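Local coordinates for putative L-alanine-DL-glutamate epimerase (PDB 3GO2) that probably acts as a racemase or epimerase of the mandelate racemase/muconate lactonizing enzyme family, binding magnesium in its active site, at the interface of chains A and B and the interface of chains A and C. Coordinates in Å, arbitrary orientation; residue numbers count along the deposited sequence, not the author numbering. Chains: chain A/B/C, Putative L-alanine-DL-glutamate epimerase.

Both contacts use helix 273-282 of chain A, but different ends of it: contact 1 takes A:Ile274 near its start, with A:Lys303 of helix 298-310, and contact 2 takes its last residues together with the loop residue A:Asn284 and A:His311. The centres of the C-alpha atoms of the two patches lie about 16 Å apart. Contact 1 meets helix 298-310 of chain B in a two-fold symmetric interface, whereas contact 2 meets helix 251-259 of chain C in one that is not an exact two-fold. One region of chain A, built from helix 273-282 and helix 298-310 with the residue after it, thus faces two neighbours.

Contact 1: the interface of chains A and B. Residues chain A 274, 303; chain B 306-307.
A:Ile274, A:Lys303, B:Ala306 and B:Phe307 all have helical backbone torsions, with A:Ile274 near the start of helix 273-282 and the others on helix 298-310 of their own chains, so two helices of chain A meet one of chain B. B:Ala306 is the centre of the patch and has 52 Å² of its surface hidden by chain A. Its methyl group, CB, lies alongside the aliphatic part of A:Lys303, 3.7 Å from the side-chain carbon CG and equally near to CD. The lysine CB also belongs to this contact, so a run of methylenes meets the alanine methyl. A:Lys303 has CG anti to its carbonyl carbon (chi1 -61°), and beyond CG the chain stays extended. That shape carries the methylenes past the alanine methyl and takes the terminal amine NZ farther along, away from it.

A:Ile274 comes to the same alanine from another direction. Its delta-methyl CD1 lies 3.9 Å from the backbone oxygen O of B:Ala306, with the carbonyl carbon just behind. The CG1 branch makes this approach: CD1 is trans to CA about the CB-CG1 bond (chi2 177°), which extends the branch toward chain B. CD1 also comes within 4.2 Å of CA of B:Phe307, a looser approach to the backbone, and this residue adds little to the hidden surface (9 Å²). B:Ala306 is therefore met on its methyl by the lysine chain and on its carbonyl by the isoleucine tip, and its small side chain probably allows the helix backbone to come near A:Ile274.

The contacts among these four residues are of van der Waals kind, repeated with the chains exchanged by the two-fold. They probably help hold chains A and B together by matching helix surfaces, although the structure alone does not show that this pairing is the biological one.

Contact 2: the interface of chains A and C. Residues chain A 281-282, 284, 311; chain C 252, 256.
Trans at chi1 (172°) and extended beyond CG, the C:Gln252 side chain sends its amide out from helix 251-259 to the end of helix 273-282 of chain A. There its amide nitrogen NE2 donates a hydrogen bond to the backbone O of A:Phe281, 2.8 Å away. The acceptor lies close to the glutamine amide plane, and NE2 lies in the carbonyl plane of A:Phe281, with a C=O...N angle of 160°. This bond uses a carbonyl in the last turn of the helix and probably favours the amide orientation modelled here.

A:Asn284, in the loop that follows, reaches the same glutamine from the opposite direction, its amide plane turned 74° from that of C:Gln252. Its OD1 is modelled too close to NE2 for the distance to be trusted, so this second link is doubtful. The amide carbon of A:Asn284 lies near CG of C:Gln252 but shares the doubt about that group's placement. One turn along, C:Tyr256 sets its ring carbon CD1 3.9 Å from CB of A:Asn284, so the asparagine side chain lies between glutamine and tyrosine. Behind the helix end, CB of A:Phe281 sits over the ring centre of A:His311, an intrachain contact that may steady the acceptor residue.

The site joins a helix end and loop of chain A to a helix of chain C, and may help place these copies within the assembly.

Contact 1: the interface of chains A and B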
# COMPACT_ATOMS: atom_id res chain seq x y z
N ILE A 274 16.97 14.18 -7.87
CA ILE A 274 16.41 12.90 -7.49
C ILE A 274 15.00 13.07 -6.90
O ILE A 274 14.10 12.28 -7.19
CB ILE A 274 17.32 12.18 -6.49
CG1 ILE A 274 18.61 11.69 -7.18
CG2 ILE A 274 16.54 11.01 -5.80
CD1 ILE A 274 19.58 11.05 -6.23
N LYS A 303 24.00 12.28 -10.19
CA LYS A 303 23.24 11.78 -9.06
C LYS A 303 21.93 11.10 -9.52
O LYS A 303 21.59 9.98 -9.10
CB LYS A 303 22.93 12.92 -8.07
CG LYS A 303 24.15 13.61 -7.45
CD LYS A 303 23.73 14.77 -6.56
CE LYS A 303 24.93 15.52 -6.03
NZ LYS A 303 24.49 16.74 -5.22
N ALA B 306 24.00 10.98 -2.07
CA ALA B 306 23.02 11.74 -2.84
C ALA B 306 21.62 11.19 -2.70
O ALA B 306 20.64 11.95 -2.64
CB ALA B 306 23.42 11.80 -4.33
N PHE B 307 21.52 9.86 -2.68
CA PHE B 307 20.25 9.16 -2.53
C PHE B 307 19.65 9.47 -1.15
O PHE B 307 18.46 9.83 -1.05
CB PHE B 307 20.47 7.66 -2.74
CG PHE B 307 19.26 6.82 -2.50
CD1 PHE B 307 18.08 7.03 -3.20
CD2 PHE B 307 19.32 5.75 -1.63
CE1 PHE B 307 17.00 6.21 -2.99
CE2 PHE B 307 18.25 4.93 -1.43
CZ PHE B 307 17.07 5.18 -2.09

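Contact 2: the interface of chains A and C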
# COMPACT_ATOMS: atom_id res chain seq x y z
N PHE A 281 9.69 6.93 -10.52
CA PHE A 281 10.33 5.62 -10.43
C PHE A 281 9.57 4.73 -9.42
O PHE A 281 9.37 3.53 -9.67
CB PHE A 281 11.80 5.75 -10.05
CG PHE A 281 12.67 6.49 -11.07
CD1 PHE A 281 12.20 6.93 -12.29
CD2 PHE A 281 14.02 6.69 -10.79
CE1 PHE A 281 13.03 7.59 -13.18
CE2 PHE A 281 14.85 7.35 -11.68
CZ PHE A 281 14.35 7.79 -12.89
N ASP A 282 9.14 5.31 -8.31
CA ASP A 282 8.38 4.55 -7.30
C ASP A 282 7.08 3.96 -7.88
O ASP A 282 6.63 2.88 -7.46
CB ASP A 282 8.06 5.44 -6.11
CG ASP A 282 9.28 5.73 -5.24
OD1 ASP A 282 10.34 5.12 -5.44
OD2 ASP A 282 9.13 6.56 -4.35
N ASN A 284 6.69 3.04 -11.09
CA ASN A 284 6.95 2.26 -12.32
C ASN A 284 6.43 3.00 -13.53
O ASN A 284 5.90 2.39 -14.48
CB ASN A 284 6.29 0.87 -12.28
CG ASN A 284 6.88 -0.01 -11.25
OD1 ASN A 284 8.09 -0.17 -11.19
ND2 ASN A 284 6.02 -0.63 -10.43
N HIS A 311 17.26 1.52 -10.00
CA HIS A 311 15.95 1.09 -10.45
C HIS A 311 16.01 0.35 -11.80
O HIS A 311 14.98 0.03 -12.38
CB HIS A 311 15.03 2.31 -10.62
CG HIS A 311 14.48 2.87 -9.33
ND1 HIS A 311 13.29 2.43 -8.79
CD2 HIS A 311 14.93 3.85 -8.51
CE1 HIS A 311 13.04 3.11 -7.68
NE2 HIS A 311 14.01 3.98 -7.50
N GLN C 252 10.73 -4.88 -7.94
CA GLN C 252 9.69 -4.05 -8.59
C GLN C 252 9.78 -4.14 -10.13
O GLN C 252 8.77 -4.31 -10.82
CB GLN C 252 9.78 -2.59 -8.08
CG GLN C 252 8.91 -1.60 -8.78
CD GLN C 252 9.22 -0.13 -8.37
OE1 GLN C 252 9.79 0.15 -7.32
NE2 GLN C 252 8.85 0.80 -9.24
N TYR C 256 7.16 -5.94 -12.73
CA TYR C 256 6.57 -5.21 -13.85
C TYR C 256 6.68 -6.04 -15.12
O TYR C 256 5.72 -6.19 -15.89
CB TYR C 256 7.22 -3.81 -14.02
CG TYR C 256 6.49 -2.98 -15.03
CD1 TYR C 256 5.44 -2.15 -14.64
CD2 TYR C 256 6.76 -3.09 -16.38
CE1 TYR C 256 4.73 -1.42 -15.54
CE2 TYR C 256 6.03 -2.37 -17.33
CZ TYR C 256 5.00 -1.55 -16.90
OH TYR C 256 4.26 -0.84 -17.81